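Local coordinates for protein siderophore enterobactin esterase (PDB 6GUO) that hydrolyses the xenosiderophore enterobactin to release its iron inside the fungal cell, while leaving triacetylfusarinine C uncleaved, at residues Phe170-Leu175 and Pro218-Ser223; Arg158-Gly163 and Phe182-Ala187; Asp111-Pro116 and Trp193-Ser198; Tyr104-Pro109 and Asp132-Phe137. One frame throughout, in Å; residues are numbered along the deposited sequence.

Contact 1: Phe170-Leu175 and Pro218-Ser223; sequences FALHAL and PVLRLS
Leucine forks set at right angles to one another carry the meeting of helix residues Phe170-Leu175 with Pro218-Ser223; no hydrogen bond passes between the two segments. Leu175 leaves its backbone toward the strand, its CG anti to the backbone N (chi1 171°), and its two methyls divide the work. Leu175 CD1 presses against the ring of Pro218, just before the strand begins, coming within 3.5 Å of Pro218 CB, which is tighter than ordinary van der Waals contact. The other methyl, Leu175 CD2, meets Leu220 CD2 at 3.9 Å. Leu220 likewise has CG anti to its N, and its fork reaches across toward the helix, crossing Leu175 and Leu172 at about a right angle each. One turn back, Leu172 leaves its backbone less directly. With CG anti to the carbonyl carbon (chi1 -67°), it brings CD2 against both Leu220 and Leu222. There Leu172 CD2 lies 4.0 Å from Leu220 CD1 and 4.2 Å from Leu222 CD2. The two short axes run nearly antiparallel, at 156°, and come no closer than 10.6 Å, a separation bridged by these aliphatic branches. Helix 166-177 thus lies over the sheet: Leu172 also touches Ala187 of strand 184-188, Leu220 touches Leu274 of strand 273-279, and behind the helix Phe170 and Ala174 pack on helix 131-150.

Contact 2: Arg158-Gly163 and Phe182-Ala187; sequences RTALFG and FDVYLA
Thr159 has both backbone polar atoms engaged by Asp183 and Val184, at the start of the neighbouring strand. Its N-H goes to Asp183 OD2 at 2.9 Å, where the carboxylate offers its anti lone pair, so a side chain does the work of a strand carbonyl at this end of the pairing. Thr159 O accepts from Val184 N at 3.1 Å and, weakly, from Asp183 N. Beyond this the parallel register is regular. Leu161 uses both its polar atoms: its N donates to Val184 O, and its O receives Leu186 N in the short bond of 2.7 Å. Gly163 N then meets Leu186 O at 3.1 Å, almost along the C=O axis (179°). The intervening Ala160 and Phe162 turn their backbone groups the other way, to Ala54, Tyr56 and Val58 of strand 52-58. Off the strand, Phe182 N donates to Tyr185 OH at 3.0 Å, and that hydroxyl is also bonded to Pro179 O. On the same face of the sheet as Tyr185, Leu161 CB sits squarely over the Phe182 ring, 3.7 Å from the ring centroid, in a CH-pi contact; on the opposite face Phe162 CD1 touches Leu186 CB. Two parallel strands joined through helix 166-177 form a beta-alpha-beta crossover of the alpha/beta-hydrolase fold, and Gly163 opens a GxSxG pattern consistent with its nucleophile elbow.

Contact 3: Asp111-Pro116 and Trp193-Ser198; sequences DHYIPP and WWNNRS
The side chain of Asn195 makes both direct hydrogen bonds to Asp111-Pro116. Its CB lies over the rim of the Trp194 ring, 3.3 Å above the plane, and CG continues anti to the backbone N (chi1 -170°). From there the amide divides. OD1 receives Ile114 N at 2.7 Å, the donor standing above the carbonyl plane, and it is also crowded by Ile114 CD1 at 3.1 Å. ND2 gives a straight hydrogen bond to His112 O at 2.9 Å, lying nearly in the amide plane. One amide so grips the backbone on either side of Tyr113. The gripped residues run into Pro115 and Pro116, probably part of the proline-rich insertion whose kinked, partly disordered turn narrows the active site enough to exclude triacetylfusarinine C but not enterobactin. Asn195-Arg197 themselves coil in a short left-handed helical turn, with Arg197 N bonded to Trp193 O. Water 2 links Asn195 N to Ile114 O, and water 1 accepts from Trp194 NE1 while bonded to Tyr113 OH. The Tyr113 ring presents its edge to Trp194, CE2 to CZ2 at 3.8 Å. Pro116 CB abuts the edge of the Trp193 indole, 3.8 Å from CH2.

Contact 4: Tyr104-Pro109 and Asp132-Phe137; sequences YDLTPP and DEFLTF
Glu133 OE1 is held by two partners: the hydroxyl of Tyr104, which donates to it across 2.8 Å, and the ammonium group of Lys26, which forms a salt bridge. Tyr104 OH comes from above the carboxylate plane, and the tyrosine ring and the carboxylate are turned 67° apart; the positive charge of Lys26 would help keep Glu133 ionised. The bond ties the short helix 102-106 to the first turn of helix 131-150, one of the helices flanking the central sheet of this alpha/beta hydrolase. Deeper in, Phe134 faces Asp105. Its CG is anti to the backbone N (chi1 -166°), which lays the ring beneath the aspartate so that Asp105 CB stands over the face in a CH-pi contact, 4.0 Å from the centroid. The carboxylate is stacked nearly flat on the same ring, 18° between planes, and its buried oxygens are satisfied by Tyr91 OH at OD1 and Tyr31 OH at OD2. Phe134 CB also touches the carbonyl Asp105 O at 3.3 Å. Leu106 runs alongside the ring, pointing the same way, and brings CD2 to within 3.8 Å of Phe134 CE2. Phe170 and Tyr31 meet the phenylalanine as well, making an aromatic cluster. At the outer end Asp132 divides its carboxylate: OD1 is bonded to His173 of helix 166-177, while OD2 rests against the pyrrolidine ring of Pro109, 3.1 Å from Pro109 CG.

Contacts 1 and 2 form one continuous block, their centres 7 Å apart: strand 184-188 lies beside strand 219-225, where Tyr185 N meets Val219 O at 2.8 Å, and helix 166-177 joins the two strands of contact 2. Contact 4 attaches to this helix through a probable hydrogen bond of 2.6 Å between His173 NE2 and Asp132 OD1. Contact 3 lies outermost, its centre about 24 Å from that of contact 2, but it reaches contact 4 where Trp194 CH2 packs on Pro108 O at 3.4 Å. Three contacts border the probable nucleophile elbow: Gly163 of contact 2 belongs to it, Leu106 of contact 4 touches it, and Trp193 of contact 3 lies near without touching.

Contact 1: Phe170-Leu175 and Pro218-Ser223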
loop_
_atom_site.group_PDB
_atom_site.type_symbol
_atom_site.label_atom_id
_atom_site.label_comp_id
_atom_site.label_asym_id
_atom_site.label_seq_id
_atom_site.Cartn_x
_atom_site.Cartn_y
_atom_site.Cartn_z
ATOM N N PHE A 170 10.340 17.368 5.610
ATOM C CA PHE A 170 10.931 17.819 4.350
ATOM C C PHE A 170 9.892 18.438 3.415
ATOM O O PHE A 170 10.121 19.512 2.868
ATOM C CB PHE A 170 11.656 16.655 3.661
ATOM C CG PHE A 170 12.281 17.013 2.345
ATOM C CD1 PHE A 170 13.526 17.644 2.300
ATOM C CD2 PHE A 170 11.638 16.718 1.147
ATOM C CE1 PHE A 170 14.106 17.977 1.086
ATOM C CE2 PHE A 170 12.216 17.051 -0.071
ATOM C CZ PHE A 170 13.454 17.684 -0.101
ATOM N N ALA A 171 8.759 17.758 3.245
ATOM C CA ALA A 171 7.642 18.277 2.451
ATOM C C ALA A 171 7.149 19.636 2.956
ATOM O O ALA A 171 6.934 20.558 2.156
ATOM C CB ALA A 171 6.497 17.276 2.424
ATOM N N LEU A 172 6.988 19.761 4.273
ATOM C CA LEU A 172 6.598 21.036 4.886
ATOM C C LEU A 172 7.643 22.125 4.659
ATOM O O LEU A 172 7.296 23.260 4.302
ATOM C CB LEU A 172 6.324 20.863 6.384
ATOM C CG LEU A 172 5.093 20.012 6.738
ATOM C CD1 LEU A 172 4.958 19.876 8.245
ATOM C CD2 LEU A 172 3.813 20.580 6.138
ATOM N N HIS A 173 8.917 21.781 4.848
ATOM C CA HIS A 173 10.012 22.716 4.561
ATOM C C HIS A 173 9.979 23.226 3.110
ATOM O O HIS A 173 10.134 24.425 2.873
ATOM C CB HIS A 173 11.368 22.080 4.879
ATOM C CG HIS A 173 12.528 22.950 4.522
ATOM N ND1 HIS A 173 12.836 24.096 5.220
ATOM C CD2 HIS A 173 13.432 22.864 3.520
ATOM C CE1 HIS A 173 13.893 24.669 4.674
ATOM N NE2 HIS A 173 14.273 23.942 3.638
ATOM N N ALA A 174 9.756 22.320 2.156
ATOM C CA ALA A 174 9.626 22.692 0.749
ATOM C C ALA A 174 8.466 23.667 0.553
ATOM O O ALA A 174 8.654 24.737 -0.021
ATOM C CB ALA A 174 9.442 21.456 -0.119
ATOM N N LEU A 175 7.285 23.311 1.067
ATOM C CA LEU A 175 6.108 24.194 1.012
ATOM C C LEU A 175 6.373 25.604 1.573
ATOM O O LEU A 175 6.060 26.602 0.920
ATOM C CB LEU A 175 4.918 23.558 1.753
ATOM C CG LEU A 175 3.667 24.413 1.989
ATOM C CD1 LEU A 175 3.076 24.898 0.678
ATOM C CD2 LEU A 175 2.631 23.632 2.784
ATOM N N PRO A 218 -0.324 26.583 -3.515
ATOM C CA PRO A 218 -0.060 25.199 -3.133
ATOM C C PRO A 218 -1.236 24.494 -2.464
ATOM O O PRO A 218 -2.126 25.138 -1.903
ATOM C CB PRO A 218 1.107 25.331 -2.152
ATOM C CG PRO A 218 0.926 26.675 -1.552
ATOM C CD PRO A 218 0.400 27.534 -2.652
ATOM N N VAL A 219 -1.206 23.168 -2.544
ATOM C CA VAL A 219 -2.178 22.292 -1.904
ATOM C C VAL A 219 -1.395 21.447 -0.909
ATOM O O VAL A 219 -0.305 20.983 -1.236
ATOM C CB VAL A 219 -2.877 21.400 -2.949
ATOM C CG1 VAL A 219 -3.784 20.372 -2.282
ATOM C CG2 VAL A 219 -3.667 22.261 -3.927
ATOM N N LEU A 220 -1.940 21.268 0.296
ATOM C CA LEU A 220 -1.313 20.432 1.335
ATOM C C LEU A 220 -2.301 19.407 1.889
ATOM O O LEU A 220 -3.439 19.749 2.210
ATOM C CB LEU A 220 -0.792 21.298 2.489
ATOM C CG LEU A 220 -0.239 20.586 3.731
ATOM C CD1 LEU A 220 0.986 19.743 3.402
ATOM C CD2 LEU A 220 0.081 21.587 4.827
ATOM N N ARG A 221 -1.843 18.162 2.023
ATOM C CA ARG A 221 -2.554 17.142 2.787
ATOM C C ARG A 221 -1.666 16.703 3.939
ATOM O O ARG A 221 -0.565 16.205 3.714
ATOM C CB ARG A 221 -2.925 15.931 1.932
ATOM C CG ARG A 221 -3.870 14.973 2.657
ATOM C CD ARG A 221 -4.320 13.836 1.760
ATOM N NE ARG A 221 -5.473 13.106 2.310
ATOM C CZ ARG A 221 -5.451 11.889 2.867
ATOM N NH1 ARG A 221 -6.591 11.360 3.312
ATOM N NH2 ARG A 221 -4.327 11.186 2.984
ATOM N N LEU A 222 -2.152 16.918 5.162
ATOM C CA LEU A 222 -1.506 16.433 6.378
ATOM C C LEU A 222 -2.175 15.146 6.805
ATOM O O LEU A 222 -3.374 14.973 6.604
ATOM C CB LEU A 222 -1.647 17.456 7.506
ATOM C CG LEU A 222 -0.765 18.696 7.350
ATOM C CD1 LEU A 222 -1.317 19.851 8.162
ATOM C CD2 LEU A 222 0.665 18.374 7.761
ATOM N N SER A 223 -1.409 14.247 7.413
ATOM C CA SER A 223 -1.994 13.035 7.977
ATOM C C SER A 223 -1.187 12.492 9.140
ATOM O O SER A 223 -0.009 12.821 9.306
ATOM C CB SER A 223 -2.172 11.961 6.897
ATOM O OG SER A 223 -0.921 11.450 6.464
#

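Contact 2: Arg158-Gly163 and Phe182-Ala187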
loop_
_atom_site.group_PDB
_atom_site.type_symbol
_atom_site.label_atom_id
_atom_site.label_comp_id
_atom_site.label_asym_id
_atom_site.label_seq_id
_atom_site.Cartn_x
_atom_site.Cartn_y
_atom_site.Cartn_z
ATOM N N ARG A 158 0.513 18.185 -13.294
ATOM C CA ARG A 158 0.514 18.428 -11.858
ATOM C C ARG A 158 1.655 17.629 -11.249
ATOM O O ARG A 158 1.850 16.479 -11.620
ATOM C CB ARG A 158 -0.822 17.982 -11.263
ATOM C CG ARG A 158 -1.084 18.501 -9.863
ATOM C CD ARG A 158 -2.517 18.241 -9.420
ATOM N NE ARG A 158 -3.457 19.280 -9.867
ATOM C CZ ARG A 158 -4.352 19.179 -10.858
ATOM N NH1 ARG A 158 -5.136 20.219 -11.131
ATOM N NH2 ARG A 158 -4.484 18.070 -11.586
ATOM N N THR A 159 2.411 18.242 -10.340
ATOM C CA THR A 159 3.489 17.556 -9.622
ATOM C C THR A 159 3.193 17.527 -8.131
ATOM O O THR A 159 2.633 18.477 -7.579
ATOM C CB THR A 159 4.864 18.209 -9.856
ATOM O OG1 THR A 159 4.845 19.563 -9.395
ATOM C CG2 THR A 159 5.222 18.163 -11.333
ATOM N N ALA A 160 3.569 16.426 -7.489
ATOM C CA ALA A 160 3.360 16.254 -6.060
ATOM C C ALA A 160 4.625 15.753 -5.381
ATOM O O ALA A 160 5.427 15.044 -5.995
ATOM C CB ALA A 160 2.220 15.284 -5.809
ATOM N N LEU A 161 4.780 16.133 -4.117
ATOM C CA LEU A 161 5.832 15.627 -3.240
ATOM C C LEU A 161 5.182 14.927 -2.052
ATOM O O LEU A 161 4.389 15.542 -1.330
ATOM C CB LEU A 161 6.703 16.776 -2.731
ATOM C CG LEU A 161 7.825 16.428 -1.734
ATOM C CD1 LEU A 161 8.858 15.489 -2.346
ATOM C CD2 LEU A 161 8.479 17.704 -1.232
ATOM N N PHE A 162 5.546 13.661 -1.838
ATOM C CA PHE A 162 5.130 12.912 -0.655
ATOM C C PHE A 162 6.338 12.549 0.187
ATOM O O PHE A 162 7.347 12.095 -0.337
ATOM C CB PHE A 162 4.395 11.630 -1.046
ATOM C CG PHE A 162 3.976 10.785 0.132
ATOM C CD1 PHE A 162 2.677 10.832 0.612
ATOM C CD2 PHE A 162 4.888 9.942 0.769
ATOM C CE1 PHE A 162 2.290 10.057 1.695
ATOM C CE2 PHE A 162 4.506 9.170 1.854
ATOM C CZ PHE A 162 3.206 9.231 2.317
ATOM N N GLY A 163 6.197 12.720 1.496
ATOM C CA GLY A 163 7.156 12.216 2.469
ATOM C C GLY A 163 6.468 11.851 3.777
ATOM O O GLY A 163 5.442 12.437 4.126
ATOM N N PHE A 182 6.480 22.325 -5.900
ATOM C CA PHE A 182 5.489 21.320 -6.287
ATOM C C PHE A 182 4.100 21.933 -6.196
ATOM O O PHE A 182 3.888 22.891 -5.454
ATOM C CB PHE A 182 5.577 20.092 -5.364
ATOM C CG PHE A 182 6.917 19.410 -5.400
ATOM C CD1 PHE A 182 7.162 18.372 -6.296
ATOM C CD2 PHE A 182 7.950 19.835 -4.571
ATOM C CE1 PHE A 182 8.407 17.761 -6.346
ATOM C CE2 PHE A 182 9.196 19.228 -4.617
ATOM C CZ PHE A 182 9.427 18.193 -5.509
ATOM N N ASP A 183 3.156 21.373 -6.943
ATOM C CA ASP A 183 1.756 21.820 -6.884
ATOM C C ASP A 183 1.071 21.328 -5.611
ATOM O O ASP A 183 0.274 22.055 -5.001
ATOM C CB ASP A 183 0.987 21.326 -8.107
ATOM C CG ASP A 183 1.552 21.866 -9.397
ATOM O OD1 ASP A 183 1.599 23.102 -9.536
ATOM O OD2 ASP A 183 1.965 21.067 -10.265
ATOM N N VAL A 184 1.409 20.098 -5.220
ATOM C CA VAL A 184 0.768 19.393 -4.115
ATOM C C VAL A 184 1.833 18.835 -3.176
ATOM O O VAL A 184 2.817 18.255 -3.626
ATOM C CB VAL A 184 -0.099 18.235 -4.644
ATOM C CG1 VAL A 184 -0.820 17.525 -3.503
ATOM C CG2 VAL A 184 -1.103 18.757 -5.664
ATOM N N TYR A 185 1.621 19.026 -1.876
ATOM C CA TYR A 185 2.508 18.513 -0.836
ATOM C C TYR A 185 1.717 17.551 0.025
ATOM O O TYR A 185 0.624 17.871 0.487
ATOM C CB TYR A 185 3.060 19.651 0.012
ATOM C CG TYR A 185 3.822 20.659 -0.810
ATOM C CD1 TYR A 185 5.209 20.620 -0.883
ATOM C CD2 TYR A 185 3.151 21.645 -1.536
ATOM C CE1 TYR A 185 5.910 21.539 -1.648
ATOM C CE2 TYR A 185 3.843 22.566 -2.302
ATOM C CZ TYR A 185 5.223 22.506 -2.354
ATOM O OH TYR A 185 5.911 23.415 -3.118
ATOM N N LEU A 186 2.276 16.368 0.218
ATOM C CA LEU A 186 1.644 15.318 0.994
ATOM C C LEU A 186 2.606 15.022 2.135
ATOM O O LEU A 186 3.625 14.361 1.946
ATOM C CB LEU A 186 1.392 14.096 0.111
ATOM C CG LEU A 186 0.595 14.360 -1.170
ATOM C CD1 LEU A 186 0.660 13.152 -2.087
ATOM C CD2 LEU A 186 -0.854 14.710 -0.856
ATOM N N ALA A 187 2.294 15.579 3.303
ATOM C CA ALA A 187 3.132 15.463 4.490
ATOM C C ALA A 187 2.477 14.483 5.460
ATOM O O ALA A 187 1.552 14.842 6.191
ATOM C CB ALA A 187 3.307 16.826 5.139
#

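Contact 3: Asp111-Pro116 and Trp193-Ser198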
loop_
_atom_site.group_PDB
_atom_site.type_symbol
_atom_site.label_atom_id
_atom_site.label_comp_id
_atom_site.label_asym_id
_atom_site.label_seq_id
_atom_site.Cartn_x
_atom_site.Cartn_y
_atom_site.Cartn_z
ATOM N N ASP A 111 19.710 27.740 12.449
ATOM C CA ASP A 111 20.704 28.536 13.178
ATOM C C ASP A 111 21.139 27.820 14.458
ATOM O O ASP A 111 22.317 27.853 14.818
ATOM C CB ASP A 111 20.163 29.938 13.505
ATOM C CG ASP A 111 19.913 30.791 12.256
ATOM O OD1 ASP A 111 19.037 31.680 12.319
ATOM O OD2 ASP A 111 20.583 30.583 11.219
ATOM N N HIS A 112 20.187 27.170 15.130
ATOM C CA HIS A 112 20.468 26.364 16.319
ATOM C C HIS A 112 19.888 24.962 16.153
ATOM O O HIS A 112 18.837 24.789 15.529
ATOM C CB HIS A 112 19.895 27.043 17.566
ATOM C CG HIS A 112 20.409 28.434 17.780
ATOM N ND1 HIS A 112 21.569 28.701 18.475
ATOM C CD2 HIS A 112 19.931 29.634 17.372
ATOM C CE1 HIS A 112 21.777 30.006 18.495
ATOM N NE2 HIS A 112 20.798 30.594 17.833
ATOM N N TYR A 113 20.590 23.972 16.706
ATOM C CA TYR A 113 20.213 22.564 16.597
ATOM C C TYR A 113 20.138 21.902 17.974
ATOM O O TYR A 113 21.044 22.050 18.793
ATOM C CB TYR A 113 21.209 21.822 15.703
ATOM C CG TYR A 113 20.990 20.324 15.625
ATOM C CD1 TYR A 113 21.923 19.435 16.161
ATOM C CD2 TYR A 113 19.847 19.794 15.020
ATOM C CE1 TYR A 113 21.728 18.062 16.093
ATOM C CE2 TYR A 113 19.645 18.422 14.949
ATOM C CZ TYR A 113 20.589 17.560 15.483
ATOM O OH TYR A 113 20.396 16.199 15.420
ATOM N N ILE A 114 19.043 21.179 18.204
ATOM C CA ILE A 114 18.808 20.396 19.413
ATOM C C ILE A 114 18.611 18.953 18.943
ATOM O O ILE A 114 17.649 18.683 18.226
ATOM C CB ILE A 114 17.538 20.882 20.157
ATOM C CG1 ILE A 114 17.719 22.328 20.651
ATOM C CG2 ILE A 114 17.178 19.956 21.318
ATOM C CD1 ILE A 114 17.222 23.387 19.687
ATOM N N PRO A 115 19.517 18.028 19.327
ATOM C CA PRO A 115 19.382 16.646 18.847
ATOM C C PRO A 115 18.139 15.912 19.363
ATOM O O PRO A 115 17.646 16.235 20.443
ATOM C CB PRO A 115 20.654 15.960 19.363
ATOM C CG PRO A 115 21.154 16.829 20.459
ATOM C CD PRO A 115 20.776 18.220 20.069
ATOM N N PRO A 116 17.631 14.931 18.590
ATOM C CA PRO A 116 16.540 14.086 19.078
ATOM C C PRO A 116 16.924 13.206 20.268
ATOM O O PRO A 116 18.103 12.909 20.480
ATOM C CB PRO A 116 16.205 13.202 17.871
ATOM C CG PRO A 116 16.656 13.983 16.694
ATOM C CD PRO A 116 17.884 14.706 17.152
ATOM N N TRP A 193 7.688 18.071 15.675
ATOM C CA TRP A 193 8.525 18.124 16.892
ATOM C C TRP A 193 10.008 18.458 16.682
ATOM O O TRP A 193 10.632 19.041 17.570
ATOM C CB TRP A 193 8.435 16.793 17.663
ATOM C CG TRP A 193 8.968 15.607 16.906
ATOM C CD1 TRP A 193 8.262 14.767 16.094
ATOM C CD2 TRP A 193 10.321 15.134 16.891
ATOM N NE1 TRP A 193 9.088 13.803 15.572
ATOM C CE2 TRP A 193 10.358 14.003 16.043
ATOM C CE3 TRP A 193 11.505 15.554 17.513
ATOM C CZ2 TRP A 193 11.535 13.284 15.802
ATOM C CZ3 TRP A 193 12.679 14.841 17.270
ATOM C CH2 TRP A 193 12.683 13.720 16.418
ATOM N N TRP A 194 10.563 18.070 15.533
ATOM C CA TRP A 194 12.008 18.132 15.287
ATOM C C TRP A 194 12.654 19.480 15.612
ATOM O O TRP A 194 12.161 20.533 15.207
ATOM C CB TRP A 194 12.332 17.741 13.840
ATOM C CG TRP A 194 13.802 17.727 13.572
ATOM C CD1 TRP A 194 14.686 16.741 13.895
ATOM C CD2 TRP A 194 14.562 18.765 12.954
ATOM N NE1 TRP A 194 15.955 17.094 13.500
ATOM C CE2 TRP A 194 15.907 18.332 12.921
ATOM C CE3 TRP A 194 14.239 20.017 12.416
ATOM C CZ2 TRP A 194 16.930 19.112 12.373
ATOM C CZ3 TRP A 194 15.257 20.793 11.871
ATOM C CH2 TRP A 194 16.586 20.333 11.852
ATOM N N ASN A 195 13.763 19.415 16.347
ATOM C CA ASN A 195 14.557 20.582 16.704
ATOM C C ASN A 195 13.713 21.682 17.354
ATOM O O ASN A 195 13.629 22.804 16.848
ATOM C CB ASN A 195 15.293 21.108 15.465
ATOM C CG ASN A 195 16.322 22.155 15.807
ATOM O OD1 ASN A 195 16.897 22.128 16.893
ATOM N ND2 ASN A 195 16.554 23.092 14.887
ATOM N N ASN A 196 13.071 21.333 18.467
ATOM C CA ASN A 196 12.198 22.253 19.203
ATOM C C ASN A 196 11.166 22.920 18.277
ATOM O O ASN A 196 10.945 24.132 18.327
ATOM C CB ASN A 196 13.049 23.298 19.945
ATOM C CG ASN A 196 12.261 24.073 20.989
ATOM O OD1 ASN A 196 11.245 23.603 21.501
ATOM N ND2 ASN A 196 12.730 25.274 21.308
ATOM N N ARG A 197 10.561 22.103 17.415
ATOM C CA ARG A 197 9.545 22.548 16.461
ATOM C C ARG A 197 9.976 23.718 15.573
ATOM O O ARG A 197 9.203 24.644 15.329
ATOM C CB ARG A 197 8.240 22.860 17.194
ATOM C CG ARG A 197 7.628 21.639 17.850
ATOM C CD ARG A 197 6.242 21.950 18.369
ATOM N NE ARG A 197 6.310 22.946 19.433
ATOM C CZ ARG A 197 5.308 23.725 19.835
ATOM N NH1 ARG A 197 4.099 23.656 19.278
ATOM N NH2 ARG A 197 5.522 24.592 20.818
ATOM N N SER A 198 11.202 23.644 15.062
ATOM C CA SER A 198 11.743 24.708 14.213
ATOM C C SER A 198 10.938 24.932 12.922
ATOM O O SER A 198 10.935 26.050 12.405
ATOM C CB SER A 198 13.219 24.457 13.878
ATOM O OG SER A 198 13.381 23.296 13.084
HETATM O O HOH W 1 18.344 15.557 13.421
HETATM O O HOH W 2 15.366 17.388 17.607
#

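Contact 4: Tyr104-Pro109 and Asp132-Phe137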
loop_
_atom_site.group_PDB
_atom_site.type_symbol
_atom_site.label_atom_id
_atom_site.label_comp_id
_atom_site.label_asym_id
_atom_site.label_seq_id
_atom_site.Cartn_x
_atom_site.Cartn_y
_atom_site.Cartn_z
ATOM N N TYR A 104 20.159 13.494 7.272
ATOM C CA TYR A 104 20.816 14.663 6.676
ATOM C C TYR A 104 19.973 15.240 5.533
ATOM O O TYR A 104 19.708 16.444 5.497
ATOM C CB TYR A 104 22.220 14.314 6.175
ATOM C CG TYR A 104 22.915 15.490 5.532
ATOM C CD1 TYR A 104 23.330 16.577 6.298
ATOM C CD2 TYR A 104 23.133 15.531 4.156
ATOM C CE1 TYR A 104 23.957 17.668 5.715
ATOM C CE2 TYR A 104 23.758 16.620 3.561
ATOM C CZ TYR A 104 24.170 17.685 4.344
ATOM O OH TYR A 104 24.794 18.766 3.760
ATOM N N ASP A 105 19.548 14.375 4.612
ATOM C CA ASP A 105 18.829 14.811 3.417
ATOM C C ASP A 105 17.491 15.496 3.691
ATOM O O ASP A 105 17.104 16.389 2.938
ATOM C CB ASP A 105 18.595 13.647 2.440
ATOM C CG ASP A 105 19.842 13.257 1.671
ATOM O OD1 ASP A 105 19.987 12.058 1.380
ATOM O OD2 ASP A 105 20.673 14.126 1.347
ATOM N N LEU A 106 16.802 15.088 4.754
ATOM C CA LEU A 106 15.417 15.503 4.988
ATOM C C LEU A 106 15.213 16.590 6.046
ATOM O O LEU A 106 14.109 17.119 6.158
ATOM C CB LEU A 106 14.572 14.265 5.337
ATOM C CG LEU A 106 14.569 13.166 4.266
ATOM C CD1 LEU A 106 13.783 11.952 4.743
ATOM C CD2 LEU A 106 14.007 13.673 2.945
ATOM N N THR A 107 16.249 16.939 6.808
ATOM C CA THR A 107 16.127 17.970 7.842
ATOM C C THR A 107 16.686 19.307 7.354
ATOM O O THR A 107 17.764 19.340 6.754
ATOM C CB THR A 107 16.839 17.569 9.137
ATOM O OG1 THR A 107 18.199 17.220 8.856
ATOM C CG2 THR A 107 16.124 16.383 9.787
ATOM N N PRO A 108 15.954 20.410 7.602
ATOM C CA PRO A 108 16.417 21.710 7.115
ATOM C C PRO A 108 17.563 22.296 7.938
ATOM O O PRO A 108 17.697 21.973 9.124
ATOM C CB PRO A 108 15.168 22.586 7.216
ATOM C CG PRO A 108 14.369 21.986 8.315
ATOM C CD PRO A 108 14.639 20.508 8.263
ATOM N N PRO A 109 18.397 23.145 7.310
ATOM C CA PRO A 109 19.457 23.806 8.058
ATOM C C PRO A 109 18.854 24.854 8.985
ATOM O O PRO A 109 17.906 25.543 8.600
ATOM C CB PRO A 109 20.311 24.448 6.966
ATOM C CG PRO A 109 19.359 24.718 5.861
ATOM C CD PRO A 109 18.301 23.653 5.927
ATOM N N ASP A 132 17.895 21.712 2.059
ATOM C CA ASP A 132 17.987 22.672 0.952
ATOM C C ASP A 132 18.813 22.119 -0.206
ATOM O O ASP A 132 18.443 22.304 -1.365
ATOM C CB ASP A 132 18.533 24.023 1.428
ATOM C CG ASP A 132 17.553 24.764 2.322
ATOM O OD1 ASP A 132 16.328 24.558 2.187
ATOM O OD2 ASP A 132 18.005 25.565 3.163
ATOM N N GLU A 133 19.909 21.428 0.113
ATOM C CA GLU A 133 20.732 20.748 -0.897
ATOM C C GLU A 133 19.942 19.656 -1.621
ATOM O O GLU A 133 20.004 19.538 -2.844
ATOM C CB GLU A 133 21.985 20.135 -0.259
ATOM C CG GLU A 133 22.988 21.157 0.258
ATOM C CD GLU A 133 24.133 20.537 1.046
ATOM O OE1 GLU A 133 24.294 19.297 1.031
ATOM O OE2 GLU A 133 24.880 21.304 1.687
ATOM N N PHE A 134 19.195 18.868 -0.852
ATOM C CA PHE A 134 18.392 17.775 -1.399
ATOM C C PHE A 134 17.242 18.276 -2.277
ATOM O O PHE A 134 16.957 17.727 -3.337
ATOM C CB PHE A 134 17.852 16.908 -0.250
ATOM C CG PHE A 134 17.307 15.576 -0.686
ATOM C CD1 PHE A 134 18.004 14.773 -1.589
ATOM C CD2 PHE A 134 16.106 15.103 -0.164
ATOM C CE1 PHE A 134 17.507 13.544 -1.980
ATOM C CE2 PHE A 134 15.607 13.869 -0.551
ATOM C CZ PHE A 134 16.304 13.088 -1.460
ATOM N N LEU A 135 16.599 19.327 -1.834
ATOM C CA LEU A 135 15.510 19.945 -2.577
ATOM C C LEU A 135 16.004 20.542 -3.902
ATOM O O LEU A 135 15.339 20.424 -4.933
ATOM C CB LEU A 135 14.859 21.009 -1.701
ATOM C CG LEU A 135 13.574 21.700 -2.149
ATOM C CD1 LEU A 135 12.626 20.753 -2.874
ATOM C CD2 LEU A 135 12.886 22.283 -0.925
ATOM N N THR A 136 17.182 21.167 -3.862
ATOM C CA THR A 136 17.859 21.648 -5.069
ATOM C C THR A 136 18.162 20.483 -6.019
ATOM O O THR A 136 17.926 20.581 -7.224
ATOM C CB THR A 136 19.157 22.398 -4.699
ATOM O OG1 THR A 136 18.832 23.506 -3.854
ATOM C CG2 THR A 136 19.878 22.912 -5.925
ATOM N N PHE A 137 18.664 19.385 -5.457
ATOM C CA PHE A 137 18.965 18.165 -6.212
ATOM C C PHE A 137 17.732 17.610 -6.930
ATOM O O PHE A 137 17.795 17.275 -8.115
ATOM C CB PHE A 137 19.582 17.113 -5.273
ATOM C CG PHE A 137 19.778 15.766 -5.899
ATOM C CD1 PHE A 137 20.759 15.570 -6.862
ATOM C CD2 PHE A 137 18.998 14.680 -5.507
ATOM C CE1 PHE A 137 20.950 14.322 -7.439
ATOM C CE2 PHE A 137 19.187 13.432 -6.079
ATOM C CZ PHE A 137 20.164 13.250 -7.044
#